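Local coordinates for uncharacterized protein (Cricetid herpesvirus 2, PDB 4ZKQ) that binds chemokines as a herpesvirus-encoded decoy receptor, and so probably intercepts host chemokine signals during infection, at residues L159-H167 against V176-D184; E188-D196 against T207-K215. All coordinates share one frame; numbering follows the deposited sequence. Where two conformers were deposited one is given.

Contact 1. Residues L159-H167 against V176-D184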
loop_
_atom_site.group_PDB
_atom_site.type_symbol
_atom_site.label_atom_id
_atom_site.label_comp_id
_atom_site.label_asym_id
_atom_site.label_seq_id
_atom_site.Cartn_x
_atom_site.Cartn_y
_atom_site.Cartn_z
ATOM N N LEU A 159 2.649 18.507 -17.102
ATOM C CA LEU A 159 2.178 19.717 -16.433
ATOM C C LEU A 159 0.662 19.762 -16.288
ATOM O O LEU A 159 0.138 20.618 -15.581
ATOM C CB LEU A 159 2.643 20.966 -17.189
ATOM C CG LEU A 159 4.152 21.194 -17.291
ATOM C CD1 LEU A 159 4.433 22.400 -18.164
ATOM C CD2 LEU A 159 4.769 21.384 -15.914
ATOM N N CYS A 160 -0.043 18.858 -16.961
ATOM C CA CYS A 160 -1.503 18.828 -16.875
ATOM C C CYS A 160 -1.996 18.012 -15.669
ATOM O O CYS A 160 -3.157 18.117 -15.279
ATOM C CB CYS A 160 -2.098 18.261 -18.166
ATOM S SG CYS A 160 -1.590 19.143 -19.681
ATOM N N ILE A 161 -1.117 17.206 -15.082
ATOM C CA ILE A 161 -1.501 16.377 -13.939
ATOM C C ILE A 161 -0.958 16.985 -12.646
ATOM O O ILE A 161 0.219 16.845 -12.340
ATOM C CB ILE A 161 -0.994 14.933 -14.101
ATOM C CG1 ILE A 161 -1.475 14.352 -15.439
ATOM C CG2 ILE A 161 -1.491 14.062 -12.947
ATOM C CD1 ILE A 161 -0.657 13.187 -15.925
ATOM N N GLN A 162 -1.823 17.667 -11.898
ATOM C CA GLN A 162 -1.409 18.347 -10.669
ATOM C C GLN A 162 -1.121 17.377 -9.531
ATOM O O GLN A 162 -0.202 17.585 -8.739
ATOM C CB GLN A 162 -2.481 19.331 -10.208
ATOM C CG GLN A 162 -2.387 20.701 -10.856
ATOM C CD GLN A 162 -2.780 20.676 -12.312
ATOM O OE1 GLN A 162 -3.515 19.791 -12.752
ATOM N NE2 GLN A 162 -2.295 21.649 -13.072
ATOM N N GLU A 163 -1.942 16.340 -9.426
ATOM C CA GLU A 163 -1.763 15.345 -8.384
ATOM C C GLU A 163 -2.507 14.068 -8.730
ATOM O O GLU A 163 -3.433 14.077 -9.549
ATOM C CB GLU A 163 -2.257 15.884 -7.040
ATOM C CG GLU A 163 -3.757 16.023 -6.969
ATOM C CD GLU A 163 -4.242 16.582 -5.645
ATOM O OE1 GLU A 163 -3.454 17.255 -4.956
ATOM O OE2 GLU A 163 -5.416 16.349 -5.302
ATOM N N ALA A 164 -2.102 12.973 -8.094
ATOM C CA ALA A 164 -2.789 11.705 -8.245
ATOM C C ALA A 164 -2.981 11.030 -6.893
ATOM O O ALA A 164 -2.030 10.814 -6.137
ATOM C CB ALA A 164 -2.028 10.801 -9.190
ATOM N N LEU A 165 -4.235 10.717 -6.611
ATOM C CA LEU A 165 -4.620 9.916 -5.463
ATOM C C LEU A 165 -4.719 8.458 -5.856
ATOM O O LEU A 165 -5.318 8.135 -6.881
ATOM C CB LEU A 165 -5.971 10.392 -4.914
ATOM C CG LEU A 165 -6.648 9.498 -3.870
ATOM C CD1 LEU A 165 -5.873 9.506 -2.560
ATOM C CD2 LEU A 165 -8.096 9.920 -3.659
ATOM N N ILE A 166 -4.138 7.584 -5.041
ATOM C CA ILE A 166 -4.436 6.167 -5.121
ATOM C C ILE A 166 -5.074 5.741 -3.809
ATOM O O ILE A 166 -4.516 5.934 -2.731
ATOM C CB ILE A 166 -3.190 5.325 -5.414
ATOM C CG1 ILE A 166 -2.664 5.663 -6.816
ATOM C CG2 ILE A 166 -3.515 3.833 -5.310
ATOM C CD1 ILE A 166 -1.332 5.074 -7.134
ATOM N N HIS A 167 -6.274 5.194 -3.927
ATOM C CA HIS A 167 -6.965 4.586 -2.813
ATOM C C HIS A 167 -6.839 3.090 -3.000
ATOM O O HIS A 167 -7.308 2.566 -4.005
ATOM C CB HIS A 167 -8.438 5.009 -2.770
ATOM C CG HIS A 167 -9.193 4.422 -1.630
ATOM N ND1 HIS A 167 -9.600 3.097 -1.608
ATOM C CD2 HIS A 167 -9.597 4.952 -0.455
ATOM C CE1 HIS A 167 -10.226 2.854 -0.474
ATOM N NE2 HIS A 167 -10.240 3.964 0.246
ATOM N N VAL A 176 -6.000 2.354 2.382
ATOM C CA VAL A 176 -4.614 2.790 2.427
ATOM C C VAL A 176 -4.330 3.661 1.217
ATOM O O VAL A 176 -4.287 3.184 0.086
ATOM C CB VAL A 176 -3.663 1.596 2.469
ATOM C CG1 VAL A 176 -2.229 2.061 2.504
ATOM C CG2 VAL A 176 -3.966 0.761 3.694
ATOM N N CYS A 177 -4.135 4.948 1.469
ATOM C CA CYS A 177 -4.108 5.919 0.393
ATOM C C CYS A 177 -2.754 6.567 0.195
ATOM O O CYS A 177 -1.916 6.592 1.096
ATOM C CB CYS A 177 -5.163 6.984 0.649
ATOM S SG CYS A 177 -6.805 6.249 0.758
ATOM N N SER A 178 -2.536 7.087 -1.003
ATOM C CA SER A 178 -1.323 7.830 -1.279
ATOM C C SER A 178 -1.657 9.010 -2.169
ATOM O O SER A 178 -2.463 8.898 -3.088
ATOM C CB SER A 178 -0.271 6.933 -1.927
ATOM O OG SER A 178 -0.750 6.370 -3.126
ATOM N N LEU A 179 -1.041 10.146 -1.868
ATOM C CA LEU A 179 -1.284 11.374 -2.607
ATOM C C LEU A 179 0.027 11.881 -3.177
ATOM O O LEU A 179 0.922 12.281 -2.434
ATOM C CB LEU A 179 -1.947 12.425 -1.717
ATOM C CG LEU A 179 -2.430 13.697 -2.424
ATOM C CD1 LEU A 179 -3.438 13.352 -3.503
ATOM C CD2 LEU A 179 -3.045 14.638 -1.397
ATOM N N TRP A 180 0.124 11.835 -4.504
ATOM C CA TRP A 180 1.335 12.186 -5.235
ATOM C C TRP A 180 1.104 13.522 -5.913
ATOM O O TRP A 180 0.311 13.611 -6.842
ATOM C CB TRP A 180 1.684 11.110 -6.269
ATOM C CG TRP A 180 1.695 9.765 -5.666
ATOM C CD1 TRP A 180 0.652 8.891 -5.595
ATOM C CD2 TRP A 180 2.791 9.139 -5.001
ATOM N NE1 TRP A 180 1.031 7.753 -4.929
ATOM C CE2 TRP A 180 2.347 7.880 -4.555
ATOM C CE3 TRP A 180 4.116 9.519 -4.742
ATOM C CZ2 TRP A 180 3.165 6.999 -3.866
ATOM C CZ3 TRP A 180 4.931 8.641 -4.061
ATOM C CH2 TRP A 180 4.453 7.397 -3.627
ATOM N N LYS A 181 1.779 14.560 -5.423
ATOM C CA LYS A 181 1.606 15.911 -5.948
ATOM C C LYS A 181 2.814 16.359 -6.751
ATOM O O LYS A 181 3.960 16.083 -6.390
ATOM C CB LYS A 181 1.361 16.912 -4.817
ATOM C CG LYS A 181 0.120 16.650 -4.002
ATOM C CD LYS A 181 -0.180 17.833 -3.093
ATOM C CE LYS A 181 -1.032 17.422 -1.912
ATOM N NZ LYS A 181 -0.218 16.925 -0.762
ATOM N N ALA A 182 2.554 17.048 -7.852
ATOM C CA ALA A 182 3.627 17.650 -8.616
ATOM C C ALA A 182 4.269 18.720 -7.732
ATOM O O ALA A 182 3.569 19.495 -7.086
ATOM C CB ALA A 182 3.110 18.249 -9.908
ATOM N N ASN A 183 5.593 18.738 -7.694
ATOM C CA ASN A 183 6.331 19.687 -6.858
ATOM C C ASN A 183 6.025 19.563 -5.361
ATOM O O ASN A 183 6.152 20.533 -4.615
ATOM C CB ASN A 183 6.057 21.121 -7.318
ATOM C CG ASN A 183 6.606 21.398 -8.707
ATOM O OD1 ASN A 183 7.689 20.937 -9.055
ATOM N ND2 ASN A 183 5.858 22.150 -9.504
ATOM N N ASP A 184 5.633 18.372 -4.922
ATOM C CA ASP A 184 5.565 18.086 -3.495
ATOM C C ASP A 184 6.941 18.332 -2.884
ATOM O O ASP A 184 7.964 18.120 -3.538
ATOM C CB ASP A 184 5.131 16.645 -3.242
ATOM C CG ASP A 184 4.645 16.433 -1.833
ATOM O OD1 ASP A 184 5.478 16.127 -0.955
ATOM O OD2 ASP A 184 3.431 16.586 -1.603
#
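In this antiparallel beta hairpin His167 and Cys177 face each other as a non-hydrogen-bonded pair, and their torsions turn the two groups together: the imidazole leaves with CG anti to the backbone N (chi1 -179°), while SG of Cys177 sits beside its own N (chi1 -59°). SG thereby comes 3.3 Å from CD2 of His167, approaching the ring obliquely. Both groups are fixed further, SG by the disulfide to Cys52 and the imidazole NE2 by a hydrogen bond to the carbonyl of Thr51, so this end of the hairpin is tied to the end of helix 44-51. On the same face Leu165 CB lies 4.1 Å from Leu179 CD1, and helix 44-51 packs over Leu165. Further along, Glu163 CD lies 4.0 Å from Leu179 CD1. Paired backbone bonds join Ala164 to Trp180 and Ile166 to Ser178, and Ala182 N donates to Gln162 O at 2.9 Å and 173°. The other face carries Ala164, Ile166, Ser178 and Trp180; of these Ile166 and Trp180 pack on Leu73 of strand 68-74. There the indole meets Ala164 with its edge, Trp180 CD1 3.3 Å from the carbonyl O of Ala164 and that oxygen near the ring plane.

Contact 2. Residues E188-D196 against T207-K215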
loop_
_atom_site.group_PDB
_atom_site.type_symbol
_atom_site.label_atom_id
_atom_site.label_comp_id
_atom_site.label_asym_id
_atom_site.label_seq_id
_atom_site.Cartn_x
_atom_site.Cartn_y
_atom_site.Cartn_z
ATOM N N GLU A 188 12.661 13.679 -2.277
ATOM C CA GLU A 188 13.546 12.530 -2.124
ATOM C C GLU A 188 12.789 11.238 -1.760
ATOM O O GLU A 188 13.385 10.160 -1.678
ATOM C CB GLU A 188 14.623 12.841 -1.071
ATOM C CG GLU A 188 15.622 13.908 -1.551
ATOM C CD GLU A 188 16.602 14.383 -0.486
ATOM O OE1 GLU A 188 16.789 13.694 0.540
ATOM O OE2 GLU A 188 17.196 15.469 -0.683
ATOM N N GLY A 189 11.472 11.341 -1.594
ATOM C CA GLY A 189 10.654 10.215 -1.169
ATOM C C GLY A 189 10.431 9.172 -2.252
ATOM O O GLY A 189 10.324 7.984 -1.957
ATOM N N LEU A 190 10.338 9.628 -3.497
ATOM C CA LEU A 190 10.305 8.752 -4.659
ATOM C C LEU A 190 11.351 9.223 -5.653
ATOM O O LEU A 190 11.321 10.369 -6.093
ATOM C CB LEU A 190 8.927 8.743 -5.324
ATOM C CG LEU A 190 8.708 7.794 -6.517
ATOM C CD1 LEU A 190 7.239 7.403 -6.602
ATOM C CD2 LEU A 190 9.131 8.427 -7.835
ATOM N N GLU A 191 12.273 8.333 -5.990
ATOM C CA GLU A 191 13.262 8.590 -7.033
ATOM C C GLU A 191 13.102 7.517 -8.102
ATOM O O GLU A 191 12.956 6.341 -7.773
ATOM C CB GLU A 191 14.682 8.572 -6.458
ATOM C CG GLU A 191 14.945 9.577 -5.330
ATOM C CD GLU A 191 15.125 11.011 -5.809
ATOM O OE1 GLU A 191 14.820 11.310 -6.982
ATOM O OE2 GLU A 191 15.582 11.847 -4.999
ATOM N N MET A 192 13.100 7.917 -9.369
ATOM C CA MET A 192 13.020 6.957 -10.466
ATOM C C MET A 192 14.148 7.189 -11.463
ATOM O O MET A 192 14.498 8.330 -11.766
ATOM C CB MET A 192 11.661 7.047 -11.168
ATOM C CG MET A 192 11.380 8.382 -11.809
ATOM S SD MET A 192 9.646 8.611 -12.289
ATOM C CE MET A 192 9.329 7.101 -13.199
ATOM N N LYS A 193 14.728 6.100 -11.954
ATOM C CA LYS A 193 15.763 6.186 -12.977
ATOM C C LYS A 193 15.726 4.977 -13.901
ATOM O O LYS A 193 15.493 3.850 -13.465
ATOM C CB LYS A 193 17.147 6.313 -12.336
ATOM C CG LYS A 193 17.538 5.155 -11.425
ATOM C CD LYS A 193 19.014 5.226 -11.040
ATOM C CE LYS A 193 19.355 4.237 -9.930
ATOM N NZ LYS A 193 20.538 3.395 -10.268
ATOM N N GLN A 194 15.948 5.215 -15.184
ATOM C CA GLN A 194 16.057 4.120 -16.125
ATOM C C GLN A 194 17.372 3.393 -15.894
ATOM O O GLN A 194 18.414 4.021 -15.698
ATOM C CB GLN A 194 15.960 4.622 -17.563
ATOM C CG GLN A 194 16.079 3.513 -18.585
ATOM C CD GLN A 194 15.863 4.005 -19.990
ATOM O OE1 GLN A 194 15.705 5.202 -20.223
ATOM N NE2 GLN A 194 15.846 3.081 -20.942
ATOM N N VAL A 195 17.304 2.067 -15.888
ATOM C CA VAL A 195 18.473 1.218 -15.724
ATOM C C VAL A 195 18.527 0.221 -16.873
ATOM O O VAL A 195 17.526 -0.006 -17.552
ATOM C CB VAL A 195 18.448 0.457 -14.384
ATOM C CG1 VAL A 195 18.607 1.422 -13.214
ATOM C CG2 VAL A 195 17.162 -0.354 -14.248
ATOM N N ASP A 196 19.695 -0.372 -17.094
ATOM C CA ASP A 196 19.840 -1.403 -18.113
ATOM C C ASP A 196 19.131 -2.670 -17.669
ATOM O O ASP A 196 19.250 -3.088 -16.515
ATOM C CB ASP A 196 21.318 -1.698 -18.383
ATOM C CG ASP A 196 22.063 -0.498 -18.938
ATOM O OD1 ASP A 196 21.559 0.130 -19.894
ATOM O OD2 ASP A 196 23.151 -0.177 -18.413
ATOM N N THR A 207 11.885 -1.727 -21.366
ATOM C CA THR A 207 12.523 -0.591 -20.726
ATOM C C THR A 207 12.451 -0.804 -19.222
ATOM O O THR A 207 11.365 -1.002 -18.680
ATOM C CB THR A 207 11.832 0.725 -21.115
ATOM O OG1 THR A 207 11.790 0.834 -22.542
ATOM C CG2 THR A 207 12.563 1.929 -20.537
ATOM N N CYS A 208 13.603 -0.782 -18.558
ATOM C CA CYS A 208 13.666 -1.074 -17.131
ATOM C C CYS A 208 13.854 0.191 -16.300
ATOM O O CYS A 208 14.675 1.053 -16.622
ATOM C CB CYS A 208 14.789 -2.067 -16.840
ATOM S SG CYS A 208 14.517 -3.690 -17.588
ATOM N N ILE A 209 13.068 0.280 -15.231
ATOM C CA ILE A 209 13.050 1.439 -14.346
ATOM C C ILE A 209 13.209 0.985 -12.911
ATOM O O ILE A 209 12.529 0.051 -12.474
ATOM C CB ILE A 209 11.733 2.232 -14.445
ATOM C CG1 ILE A 209 11.436 2.632 -15.888
ATOM C CG2 ILE A 209 11.770 3.477 -13.550
ATOM C CD1 ILE A 209 10.001 2.363 -16.260
ATOM N N ALA A 210 14.099 1.654 -12.184
ATOM C CA ALA A 210 14.226 1.463 -10.751
ATOM C C ALA A 210 13.528 2.623 -10.051
ATOM O O ALA A 210 13.808 3.784 -10.344
ATOM C CB ALA A 210 15.685 1.380 -10.338
ATOM N N THR A 211 12.596 2.300 -9.158
ATOM C CA THR A 211 11.904 3.304 -8.357
ATOM C C THR A 211 12.247 3.061 -6.900
ATOM O O THR A 211 11.959 1.994 -6.365
ATOM C CB THR A 211 10.373 3.250 -8.549
ATOM O OG1 THR A 211 10.052 3.552 -9.910
ATOM C CG2 THR A 211 9.665 4.262 -7.636
ATOM N N THR A 212 12.888 4.037 -6.266
ATOM C CA THR A 212 13.233 3.925 -4.856
ATOM C C THR A 212 12.236 4.732 -4.030
ATOM O O THR A 212 12.055 5.928 -4.252
ATOM C CB THR A 212 14.676 4.402 -4.592
ATOM O OG1 THR A 212 15.570 3.676 -5.443
ATOM C CG2 THR A 212 15.078 4.172 -3.135
ATOM N N LEU A 213 11.575 4.046 -3.105
ATOM C CA LEU A 213 10.627 4.662 -2.188
ATOM C C LEU A 213 11.282 4.783 -0.824
ATOM O O LEU A 213 11.709 3.784 -0.255
ATOM C CB LEU A 213 9.345 3.828 -2.095
ATOM C CG LEU A 213 8.611 3.563 -3.412
ATOM C CD1 LEU A 213 7.500 2.538 -3.221
ATOM C CD2 LEU A 213 8.054 4.852 -3.986
ATOM N N SER A 214 11.363 6.003 -0.303
ATOM C CA SER A 214 11.987 6.239 0.994
ATOM C C SER A 214 11.046 7.028 1.887
ATOM O O SER A 214 10.681 8.150 1.557
ATOM C CB SER A 214 13.309 6.995 0.832
ATOM O OG SER A 214 14.142 6.363 -0.123
ATOM N N LYS A 215 10.654 6.426 3.006
ATOM C CA LYS A 215 9.742 7.046 3.948
ATOM C C LYS A 215 10.420 7.281 5.287
ATOM O O LYS A 215 11.070 6.386 5.838
ATOM C CB LYS A 215 8.496 6.181 4.152
ATOM C CG LYS A 215 7.609 6.652 5.312
ATOM C CD LYS A 215 6.317 5.835 5.403
ATOM C CE LYS A 215 5.326 6.192 4.293
ATOM N NZ LYS A 215 4.141 5.271 4.272
HETATM O O HOH W 1 13.777 7.526 -2.466
HETATM O O HOH W 2 15.900 0.273 -19.924
#
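Glu191 and Thr212 exchange two backbone hydrogen bonds, Glu191 N to Thr212 O 3.0 Å and Thr212 N to Glu191 O 2.8 Å, and Lys193 and Ala210 form a second such pair in this antiparallel beta hairpin. Ser214 N closes the series on Gly189 O at one end. At the other, Val195 N reaches Cys208 O from 37° above the carbonyl plane. Two waters bridge the strands. One donates to Glu188 O and Thr212 O and accepts from Ser214 OG; the other joins Val195 O, to which it donates, to Cys208 N, and also accepts from Gln194 NE2. Gln194 gets to its water by an extended chain with CG anti to the backbone N (chi1 180°), which also lays NE2 across Thr207 CG2 at 3.5 Å. Leu190, Met192, Ile209, Thr211 and Leu213 share one face, where strand 63-65 packs on Met192 and Ile209. Glu191, on the other face, turns its carboxylate to a salt bridge with Lys61. Val195 touches Cys208 CB through CG2, and Val195 CG1 rests 4.1 Å from Ala210 CB. Leu190 and Leu213 run side by side, CD1 of the former 3.7 Å from CD2 of the latter.

Contacts 1 and 2 are two beta hairpins in series, the first closing before the second opens, with centres about 17 Å apart. They belong to different sheets: strands 161-169 and 175-181 sit in the interior of the mixed sheet that also holds 85-94 and 54-59, whereas 190-195 pairs with the long strand 206-223, itself hydrogen-bonded to 233-244. Strands 175-181 and 190-195 are consecutive, so the chain passes from one sheet to the next between them. The sheets touch where Trp180 CZ3 packs 3.6 Å from Leu190 CD1, so the indole face of contact 1 packs on the leucine-bearing face of contact 2. Disulfides tie contact 1 outward, Cys160 to Cys96 and Cys177 to Cys52, whereas Cys208 to Cys197 closes the second hairpin on itself.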